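Local coordinates for putative dehydratase (Mesorhizobium loti, PDB 2POZ) that is a putative dehydratase of the mandelate racemase/muconate lactonizing branch of the enolase superfamily, probably acting as a lyase, and assembles as an octamer, at the interface of chains A and B and the interface of chains A and C. Residues are numbered along the deposited sequence; one frame, centred on the assembly and turned at random. Chains: chain A/B/C, Putative dehydratase.

Contact 1: the interface of chains A and B. Residues chain A 76, 83-84, 263; chain B 175, 235-237.
The loop that follows strand 229-231 of chain B, B:Asp235 to B:Phe237, docks between A:Tyr76, near the end of helix 68-78, the loop residues A:Lys83 and A:Asn84, and A:Phe263 of helix 261-269. A:Tyr76 OH donates to B:Asp235 OD2 at 2.7 Å, reaching the syn side of the carboxylate. B:Asp235 OD2 also takes a longer, straight, salt-bridging bond from B:Arg175 NH2 (3.3 Å), which comes from above the carboxylate plane. B:Asp235 OD1 receives B:Phe237 N at 2.9 Å. An alanine in place of B:Asp235 would probably leave A:Tyr76 OH and B:Phe237 N without this acceptor and B:Arg175 without its counter-charge. That arginine also sets NH2 over the face of the A:Phe263 ring, 4.5 Å from the centroid. The B:Phe237 ring is clamped on both faces, by A:Asn84 CA over its centre and by A:Phe263 CB nearer the rim. Its chi1 of -115°, well away from a staggered value, turns the ring into this slot. B:Pro236 CB packs on A:Asn84 CB at 3.5 Å. Water 1 joins the carbonyls of A:Phe263 and B:Phe237, and water 2 links A:Asn84 OD1 to B:Pro236 O. The site thus joins a barrel loop of one subunit to the capping domain and barrel of its neighbour.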
ATOM      1  N   TYR A  76      11.530 -15.836 -28.038  1.00 12.35           N
ATOM      2  CA  TYR A  76      10.647 -15.373 -26.977  1.00 11.63           C
ATOM      3  C   TYR A  76       9.262 -15.095 -27.545  1.00 11.92           C
ATOM      4  O   TYR A  76       8.255 -15.574 -27.033  1.00 10.29           O
ATOM      5  CB  TYR A  76      11.172 -14.084 -26.354  1.00 10.44           C
ATOM      6  CG  TYR A  76      10.338 -13.647 -25.173  1.00 12.24           C
ATOM      7  CD1 TYR A  76      10.600 -14.144 -23.894  1.00  9.34           C
ATOM      8  CD2 TYR A  76       9.226 -12.821 -25.346  1.00 13.17           C
ATOM      9  CE1 TYR A  76       9.772 -13.841 -22.814  1.00 12.71           C
ATOM     10  CE2 TYR A  76       8.382 -12.508 -24.266  1.00 13.32           C
ATOM     11  CZ  TYR A  76       8.662 -13.025 -23.006  1.00 15.66           C
ATOM     12  OH  TYR A  76       7.834 -12.746 -21.938  1.00 13.18           O
ATOM     13  N   LYS A  83       6.382 -16.733 -22.934  1.00 11.24           N
ATOM     14  CA  LYS A  83       5.723 -15.658 -22.188  1.00 10.98           C
ATOM     15  C   LYS A  83       5.257 -16.237 -20.853  1.00 10.55           C
ATOM     16  O   LYS A  83       4.382 -17.096 -20.809  1.00  9.11           O
ATOM     17  CB  LYS A  83       4.560 -15.077 -23.005  1.00  9.65           C
ATOM     18  CG  LYS A  83       5.016 -14.454 -24.336  1.00 10.15           C
ATOM     19  CD  LYS A  83       3.864 -13.730 -25.064  1.00 11.45           C
ATOM     20  CE  LYS A  83       4.359 -13.047 -26.340  1.00 10.11           C
ATOM     21  NZ  LYS A  83       3.289 -12.322 -27.090  1.00 12.50           N
ATOM     22  N   ASN A  84       5.873 -15.748 -19.777  1.00 10.93           N
ATOM     23  CA  ASN A  84       5.647 -16.227 -18.412  1.00 12.51           C
ATOM     24  C   ASN A  84       6.145 -17.669 -18.376  1.00 12.19           C
ATOM     25  O   ASN A  84       5.656 -18.491 -17.602  1.00 11.14           O
ATOM     26  CB  ASN A  84       4.169 -16.192 -18.005  1.00 12.49           C
ATOM     27  CG  ASN A  84       3.973 -16.530 -16.522  1.00 14.91           C
ATOM     28  OD1 ASN A  84       4.726 -16.058 -15.671  1.00 12.78           O
ATOM     29  ND2 ASN A  84       2.965 -17.340 -16.215  1.00 11.73           N
ATOM     30  N   PHE A 263      12.210 -10.631 -16.397  1.00  9.67           N
ATOM     31  CA  PHE A 263      10.793 -10.564 -16.064  1.00 10.25           C
ATOM     32  C   PHE A 263      10.472 -11.367 -14.813  1.00 11.23           C
ATOM     33  O   PHE A 263       9.592 -10.992 -14.041  1.00 12.45           O
ATOM     34  CB  PHE A 263       9.972 -11.050 -17.259  1.00 11.09           C
ATOM     35  CG  PHE A 263      10.399 -10.434 -18.569  1.00 15.47           C
ATOM     36  CD1 PHE A 263      10.307 -11.152 -19.755  1.00 17.67           C
ATOM     37  CD2 PHE A 263      10.913  -9.139 -18.608  1.00 16.24           C
ATOM     38  CE1 PHE A 263      10.726 -10.586 -20.968  1.00 21.44           C
ATOM     39  CE2 PHE A 263      11.334  -8.563 -19.806  1.00 17.62           C
ATOM     40  CZ  PHE A 263      11.242  -9.287 -20.991  1.00 20.04           C
TER
ATOM     41  N   ARG B 175       6.304  -6.656 -29.292  1.00 16.69           N
ATOM     42  CA  ARG B 175       5.213  -5.822 -28.797  1.00 18.29           C
ATOM     43  C   ARG B 175       5.004  -4.543 -29.595  1.00 19.74           C
ATOM     44  O   ARG B 175       4.493  -3.569 -29.051  1.00 19.64           O
ATOM     45  CB  ARG B 175       5.477  -5.434 -27.336  1.00 17.04           C
ATOM     46  CG  ARG B 175       5.632  -6.607 -26.368  1.00 17.93           C
ATOM     47  CD  ARG B 175       6.311  -6.133 -25.084  1.00 18.76           C
ATOM     48  NE  ARG B 175       6.535  -7.208 -24.121  1.00 20.91           N
ATOM     49  CZ  ARG B 175       7.294  -7.079 -23.037  1.00 20.21           C
ATOM     50  NH1 ARG B 175       7.902  -5.925 -22.788  1.00 18.76           N
ATOM     51  NH2 ARG B 175       7.446  -8.094 -22.200  1.00 21.75           N
ATOM     52  N   ASP B 235       1.719  -9.053 -21.760  1.00 11.95           N
ATOM     53  CA  ASP B 235       2.550 -10.235 -21.565  1.00 13.83           C
ATOM     54  C   ASP B 235       2.229 -10.873 -20.212  1.00 12.60           C
ATOM     55  O   ASP B 235       2.248 -10.202 -19.194  1.00 11.69           O
ATOM     56  CB  ASP B 235       4.020  -9.830 -21.603  1.00 14.27           C
ATOM     57  CG  ASP B 235       4.953 -11.013 -21.701  1.00 16.79           C
ATOM     58  OD1 ASP B 235       4.789 -11.989 -20.931  1.00 17.44           O
ATOM     59  OD2 ASP B 235       5.865 -10.955 -22.552  1.00 18.25           O
ATOM     60  N   PRO B 236       1.932 -12.185 -20.197  1.00 14.63           N
ATOM     61  CA  PRO B 236       1.601 -12.960 -18.989  1.00 14.08           C
ATOM     62  C   PRO B 236       2.656 -12.822 -17.878  1.00 13.82           C
ATOM     63  O   PRO B 236       2.391 -13.128 -16.718  1.00 13.78           O
ATOM     64  CB  PRO B 236       1.524 -14.397 -19.511  1.00 15.33           C
ATOM     65  CG  PRO B 236       1.073 -14.228 -20.911  1.00 18.55           C
ATOM     66  CD  PRO B 236       1.884 -13.044 -21.395  1.00 13.81           C
ATOM     67  N   PHE B 237       3.851 -12.367 -18.244  1.00 13.89           N
ATOM     68  CA  PHE B 237       4.939 -12.180 -17.280  1.00 13.11           C
ATOM     69  C   PHE B 237       4.742 -10.899 -16.462  1.00 15.75           C
ATOM     70  O   PHE B 237       5.162 -10.817 -15.307  1.00 18.50           O
ATOM     71  CB  PHE B 237       6.279 -12.080 -18.016  1.00 11.96           C
ATOM     72  CG  PHE B 237       7.238 -13.208 -17.734  1.00 10.15           C
ATOM     73  CD1 PHE B 237       7.964 -13.787 -18.780  1.00  9.93           C
ATOM     74  CD2 PHE B 237       7.467 -13.653 -16.429  1.00  7.82           C
ATOM     75  CE1 PHE B 237       8.911 -14.792 -18.532  1.00  9.10           C
ATOM     76  CE2 PHE B 237       8.407 -14.651 -16.167  1.00  8.65           C
ATOM     77  CZ  PHE B 237       9.135 -15.224 -17.223  1.00  8.24           C
TER
HETATM   78  O   HOH W   1       7.441  -9.542 -13.955  1.00 15.33           O
HETATM   79  O   HOH W   2       3.715 -13.722 -14.199  1.00 16.54           O

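Contact 2: the interface of chains A and B. Residues chain A 41, 207, 235-236, 257-258; chain B 80-81, 83.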
ATOM      1  N   TYR A  41      20.129 -31.822 -13.579  1.00 12.86           N
ATOM      2  CA  TYR A  41      19.631 -32.587 -12.439  1.00 14.67           C
ATOM      3  C   TYR A  41      18.127 -32.400 -12.320  1.00 14.51           C
ATOM      4  O   TYR A  41      17.526 -31.625 -13.068  1.00 13.93           O
ATOM      5  CB  TYR A  41      20.334 -32.142 -11.150  1.00 16.35           C
ATOM      6  CG  TYR A  41      20.252 -30.657 -10.915  1.00 17.29           C
ATOM      7  CD1 TYR A  41      19.221 -30.106 -10.156  1.00 17.19           C
ATOM      8  CD2 TYR A  41      21.163 -29.789 -11.520  1.00 18.14           C
ATOM      9  CE1 TYR A  41      19.090 -28.725 -10.010  1.00 18.38           C
ATOM     10  CE2 TYR A  41      21.044 -28.410 -11.383  1.00 18.48           C
ATOM     11  CZ  TYR A  41      20.004 -27.887 -10.626  1.00 17.70           C
ATOM     12  OH  TYR A  41      19.874 -26.536 -10.488  1.00 18.15           O
ATOM     13  N   SER A 207      16.189 -25.135  -0.039  1.00 10.66           N
ATOM     14  CA  SER A 207      15.551 -25.616  -1.263  1.00 11.69           C
ATOM     15  C   SER A 207      14.028 -25.654  -1.158  1.00 12.53           C
ATOM     16  O   SER A 207      13.406 -26.644  -1.531  1.00 13.60           O
ATOM     17  CB  SER A 207      16.083 -27.021  -1.601  1.00 13.38           C
ATOM     18  OG  SER A 207      15.840 -27.374  -2.954  1.00 12.07           O
ATOM     19  N   ASP A 235       9.061 -21.933  -0.862  1.00 11.34           N
ATOM     20  CA  ASP A 235       8.803 -22.351  -2.233  1.00 12.96           C
ATOM     21  C   ASP A 235       8.933 -21.141  -3.154  1.00 11.12           C
ATOM     22  O   ASP A 235       8.340 -20.097  -2.896  1.00 11.95           O
ATOM     23  CB  ASP A 235       7.392 -22.934  -2.339  1.00 12.49           C
ATOM     24  CG  ASP A 235       7.146 -23.628  -3.662  1.00 15.87           C
ATOM     25  OD1 ASP A 235       7.435 -23.026  -4.724  1.00 14.60           O
ATOM     26  OD2 ASP A 235       6.653 -24.776  -3.638  1.00 15.81           O
ATOM     27  N   PRO A 236       9.728 -21.265  -4.228  1.00 12.37           N
ATOM     28  CA  PRO A 236       9.945 -20.187  -5.199  1.00 11.83           C
ATOM     29  C   PRO A 236       8.625 -19.633  -5.749  1.00 11.60           C
ATOM     30  O   PRO A 236       8.579 -18.512  -6.232  1.00 11.54           O
ATOM     31  CB  PRO A 236      10.772 -20.866  -6.290  1.00 12.16           C
ATOM     32  CG  PRO A 236      11.536 -21.892  -5.540  1.00 16.88           C
ATOM     33  CD  PRO A 236      10.519 -22.457  -4.584  1.00 13.00           C
ATOM     34  N   GLU A 257      17.761 -19.639  -8.169  1.00 14.14           N
ATOM     35  CA  GLU A 257      17.986 -20.877  -8.907  1.00 13.89           C
ATOM     36  C   GLU A 257      16.749 -21.259  -9.705  1.00 12.22           C
ATOM     37  O   GLU A 257      16.849 -21.883 -10.756  1.00 13.08           O
ATOM     38  CB  GLU A 257      18.359 -22.025  -7.953  1.00 16.02           C
ATOM     39  CG  GLU A 257      18.622 -23.359  -8.665  1.00 19.08           C
ATOM     40  CD  GLU A 257      19.170 -24.447  -7.732  1.00 24.56           C
ATOM     41  OE1 GLU A 257      19.389 -24.166  -6.531  1.00 22.80           O
ATOM     42  OE2 GLU A 257      19.387 -25.584  -8.208  1.00 24.52           O
ATOM     43  N   ARG A 258      15.577 -20.888  -9.204  1.00  9.80           N
ATOM     44  CA  ARG A 258      14.352 -21.223  -9.905  1.00  9.62           C
ATOM     45  C   ARG A 258      13.521 -20.006 -10.310  1.00  8.64           C
ATOM     46  O   ARG A 258      12.289 -20.035 -10.274  1.00  8.01           O
ATOM     47  CB  ARG A 258      13.533 -22.227  -9.069  1.00 10.44           C
ATOM     48  CG  ARG A 258      14.070 -23.667  -9.217  1.00  8.14           C
ATOM     49  CD  ARG A 258      13.337 -24.700  -8.370  1.00 11.23           C
ATOM     50  NE  ARG A 258      13.748 -24.638  -6.972  1.00 13.45           N
ATOM     51  CZ  ARG A 258      13.568 -25.610  -6.083  1.00 14.23           C
ATOM     52  NH1 ARG A 258      12.979 -26.747  -6.432  1.00 12.38           N
ATOM     53  NH2 ARG A 258      13.983 -25.440  -4.836  1.00 12.65           N
TER
ATOM     54  N   PHE B  80      11.925 -31.205  -8.791  1.00 11.35           N
ATOM     55  CA  PHE B  80      12.756 -30.014  -8.598  1.00 10.59           C
ATOM     56  C   PHE B  80      12.252 -28.809  -9.407  1.00 10.88           C
ATOM     57  O   PHE B  80      12.038 -27.727  -8.862  1.00  8.07           O
ATOM     58  CB  PHE B  80      14.226 -30.249  -8.955  1.00 10.74           C
ATOM     59  CG  PHE B  80      15.128 -29.129  -8.500  1.00 11.68           C
ATOM     60  CD1 PHE B  80      15.550 -29.059  -7.171  1.00 12.37           C
ATOM     61  CD2 PHE B  80      15.462 -28.088  -9.366  1.00 12.23           C
ATOM     62  CE1 PHE B  80      16.280 -27.969  -6.712  1.00 13.39           C
ATOM     63  CE2 PHE B  80      16.196 -26.990  -8.915  1.00 14.03           C
ATOM     64  CZ  PHE B  80      16.605 -26.928  -7.586  1.00 15.31           C
ATOM     65  N   TRP B  81      12.043 -29.004 -10.700  1.00  9.56           N
ATOM     66  CA  TRP B  81      11.602 -27.911 -11.565  1.00 10.41           C
ATOM     67  C   TRP B  81      10.132 -27.502 -11.462  1.00  8.99           C
ATOM     68  O   TRP B  81       9.712 -26.530 -12.083  1.00  8.76           O
ATOM     69  CB  TRP B  81      11.975 -28.242 -13.016  1.00  9.53           C
ATOM     70  CG  TRP B  81      13.445 -28.505 -13.138  1.00  9.82           C
ATOM     71  CD1 TRP B  81      14.053 -29.716 -13.318  1.00  8.91           C
ATOM     72  CD2 TRP B  81      14.498 -27.553 -12.940  1.00  9.51           C
ATOM     73  NE1 TRP B  81      15.417 -29.579 -13.233  1.00  8.55           N
ATOM     74  CE2 TRP B  81      15.720 -28.263 -13.002  1.00  9.97           C
ATOM     75  CE3 TRP B  81      14.529 -26.170 -12.707  1.00  7.50           C
ATOM     76  CZ2 TRP B  81      16.960 -27.638 -12.841  1.00 10.97           C
ATOM     77  CZ3 TRP B  81      15.766 -25.545 -12.543  1.00  8.24           C
ATOM     78  CH2 TRP B  81      16.963 -26.281 -12.611  1.00 11.40           C
ATOM     79  N   LYS B  83       8.680 -26.432  -8.658  1.00  9.82           N
ATOM     80  CA  LYS B  83       8.567 -25.281  -7.757  1.00 11.41           C
ATOM     81  C   LYS B  83       8.799 -24.032  -8.598  1.00  9.91           C
ATOM     82  O   LYS B  83       9.889 -23.815  -9.104  1.00  8.43           O
ATOM     83  CB  LYS B  83       9.580 -25.394  -6.618  1.00  9.20           C
ATOM     84  CG  LYS B  83       9.291 -26.594  -5.725  1.00 10.74           C
ATOM     85  CD  LYS B  83      10.211 -26.666  -4.517  1.00 10.62           C
ATOM     86  CE  LYS B  83       9.859 -27.894  -3.667  1.00 11.06           C
ATOM     87  NZ  LYS B  83      10.808 -28.098  -2.544  1.00 12.57           N
TER
HETATM   88  O   HOH W   3      13.428 -28.468  -4.003  1.00 15.40           O
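A positive phi of 80° at B:Phe80 turns the backbone so that its carbonyl and its ring both face A:Arg258. The guanidinium lies flat on the B:Phe80 ring, the planes 5° apart, with A:Arg258 NH1 over the ring centre at 3.5 Å from the centroid. A:Arg258 NH1 also donates, within the guanidinium plane, to B:Phe80 O at 2.8 Å, so one residue supplies both the pi face and the acceptor. A bend in the arginine chain at chi3 (-77°) lays the group along the ring. On the other face of B:Phe80, A:Tyr41 CE1 meets B:Phe80 CE2 at 3.5 Å, edge to face, and the phenyl ring is thereby held from two sides. B:Trp81 stands next to it, its indole NE1 donating to A:Tyr41 O at 2.9 Å with the acceptor near the ring plane, while its CZ2 rests by A:Tyr41 CE1. A:Tyr41 OH in turn bonds A:Glu257 OE2 at 2.5 Å, on the anti side of the carboxylate. A:Glu257, just after strand 253-255, probably corresponds to an acidic metal ligand of the superfamily. B:Phe80 CZ packs against its carboxylate, so the neighbour's loop probably borders the active site. The extended B:Lys83 passes A:Arg258, and B:Lys83 NZ donates to A:Ser207 O at 3.1 Å, in the carbonyl plane. Water 3 gathers these groups, meeting B:Lys83 NZ at 3.0 Å as well as A:Ser207 O and OG and both terminal nitrogens of A:Arg258.

Contact 3: the interface of chains A and C. Residues chain A 66-67, 104; chain C 114, 117-118.
Charge pairing dominates where A:Lys104 meets C:Glu114: the ammonium NZ lies 3.1 Å from carboxylate oxygen OE1, a salt bridge in which the two side chains run at about a right angle. The lysine chain bends twice near its end, at chi3 (-77°) and chi4 (-73°), which brings the ammonium back towards its own chain's A:Ser66 as well as across to the partner. The glutamate curls too, bent at chi2, so that its carboxylate and its own carbonyl converge on the same nitrogen.

Among the hydrogen bonds, A:Lys104 NZ donates to C:Glu114 O at 3.0 Å, somewhat tilted from the carbonyl plane. A:Lys104 NZ also donates to A:Ser66 O at 3.0 Å, in the plane and on a lone pair. A:Ser66 O, C:Glu114 O and C:Glu114 OE1 together hold the ammonium in place, and its positive charge would probably also stabilise the C-terminal end of helix 112-115, where carbonyls point outward.

Water adds a second link: water 4 sits 3.1 Å from A:Ser66 OG and 2.6 Å from C:Glu114 OE2, so OE1 meets chain A directly and OE2 through water 4.

Van der Waals contact is slight. C:Gly118 CA comes to 3.4 Å from A:Ser66 O; a side chain there would probably hinder this approach.

A:Lys104 belongs to the last turns of helix 87-108 and A:Ser66 lies just ahead of helix 68-78, so this patch joins one capping domain to helix 112-115 and the following loop of another subunit.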
ATOM      1  N   SER A  66      25.134 -13.846 -35.738  1.00 15.98           N
ATOM      2  CA  SER A  66      25.592 -12.588 -35.153  1.00 15.55           C
ATOM      3  C   SER A  66      24.434 -11.762 -34.573  1.00 14.20           C
ATOM      4  O   SER A  66      24.647 -10.928 -33.692  1.00 15.31           O
ATOM      5  CB  SER A  66      26.347 -11.749 -36.191  1.00 15.50           C
ATOM      6  OG  SER A  66      25.449 -11.185 -37.129  1.00 17.97           O
ATOM      7  N   ARG A  67      23.216 -11.993 -35.062  1.00 13.39           N
ATOM      8  CA  ARG A  67      22.043 -11.258 -34.570  1.00 14.91           C
ATOM      9  C   ARG A  67      21.485 -11.954 -33.321  1.00 14.01           C
ATOM     10  O   ARG A  67      20.379 -12.487 -33.323  1.00 12.15           O
ATOM     11  CB  ARG A  67      20.970 -11.185 -35.662  1.00 16.73           C
ATOM     12  CG  ARG A  67      21.338 -10.292 -36.857  1.00 23.87           C
ATOM     13  CD  ARG A  67      20.163 -10.179 -37.837  1.00 28.05           C
ATOM     14  NE  ARG A  67      20.296 -11.098 -38.963  1.00 37.59           N
ATOM     15  CZ  ARG A  67      19.325 -11.368 -39.837  1.00 42.01           C
ATOM     16  NH1 ARG A  67      18.134 -10.791 -39.713  1.00 42.68           N
ATOM     17  NH2 ARG A  67      19.550 -12.207 -40.846  1.00 41.43           N
ATOM     18  N   LYS A 104      30.191 -15.569 -31.658  1.00 14.67           N
ATOM     19  CA  LYS A 104      30.542 -14.170 -31.842  1.00 15.44           C
ATOM     20  C   LYS A 104      31.944 -13.893 -31.302  1.00 14.90           C
ATOM     21  O   LYS A 104      32.728 -13.199 -31.940  1.00 15.17           O
ATOM     22  CB  LYS A 104      29.520 -13.260 -31.153  1.00 14.04           C
ATOM     23  CG  LYS A 104      29.739 -11.768 -31.419  1.00 16.25           C
ATOM     24  CD  LYS A 104      28.661 -10.916 -30.748  1.00 13.39           C
ATOM     25  CE  LYS A 104      27.357 -10.952 -31.520  1.00 14.68           C
ATOM     26  NZ  LYS A 104      27.438 -10.162 -32.782  1.00 13.82           N
TER
ATOM     27  N   GLU C 114      27.444  -4.490 -32.725  1.00 18.96           N
ATOM     28  CA  GLU C 114      27.768  -5.905 -32.909  1.00 19.44           C
ATOM     29  C   GLU C 114      28.196  -6.498 -31.567  1.00 19.13           C
ATOM     30  O   GLU C 114      27.871  -7.643 -31.249  1.00 17.93           O
ATOM     31  CB  GLU C 114      28.890  -6.096 -33.938  1.00 20.27           C
ATOM     32  CG  GLU C 114      28.411  -6.095 -35.388  1.00 24.16           C
ATOM     33  CD  GLU C 114      27.232  -7.030 -35.620  1.00 26.27           C
ATOM     34  OE1 GLU C 114      27.282  -8.184 -35.141  1.00 24.85           O
ATOM     35  OE2 GLU C 114      26.257  -6.614 -36.286  1.00 27.34           O
ATOM     36  N   GLY C 117      25.336  -7.485 -29.133  1.00 14.65           N
ATOM     37  CA  GLY C 117      24.461  -8.598 -29.457  1.00 15.41           C
ATOM     38  C   GLY C 117      23.905  -8.559 -30.865  1.00 16.55           C
ATOM     39  O   GLY C 117      22.952  -9.267 -31.184  1.00 18.99           O
ATOM     40  N   GLY C 118      24.497  -7.720 -31.709  1.00 17.10           N
ATOM     41  CA  GLY C 118      24.055  -7.622 -33.085  1.00 18.71           C
ATOM     42  C   GLY C 118      22.950  -6.615 -33.324  1.00 19.93           C
ATOM     43  O   GLY C 118      22.380  -6.043 -32.393  1.00 19.83           O
TER
HETATM   44  O   HOH W   4      24.416  -8.390 -36.384  1.00 16.71           O

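Contacts 1 and 2 belong to one two-fold interface between chains A and B, their C-alpha centres about 20 Å apart. Residues 83, 235 and 236 occur in both with the chains exchanged, so the loop after helix 68-78 faces the partner's barrel loops twice over, once from each subunit. Contact 3 lies on a different two-fold interface, with chain C, its C-alpha centre about 23 Å from that of contact 1 and 32 Å from that of contact 2. Helix 68-78 runs between contact 3, just before its start, and contact 1, near its end. With two unlike interfaces each subunit can hold two different neighbours, which fits an octameric assembly.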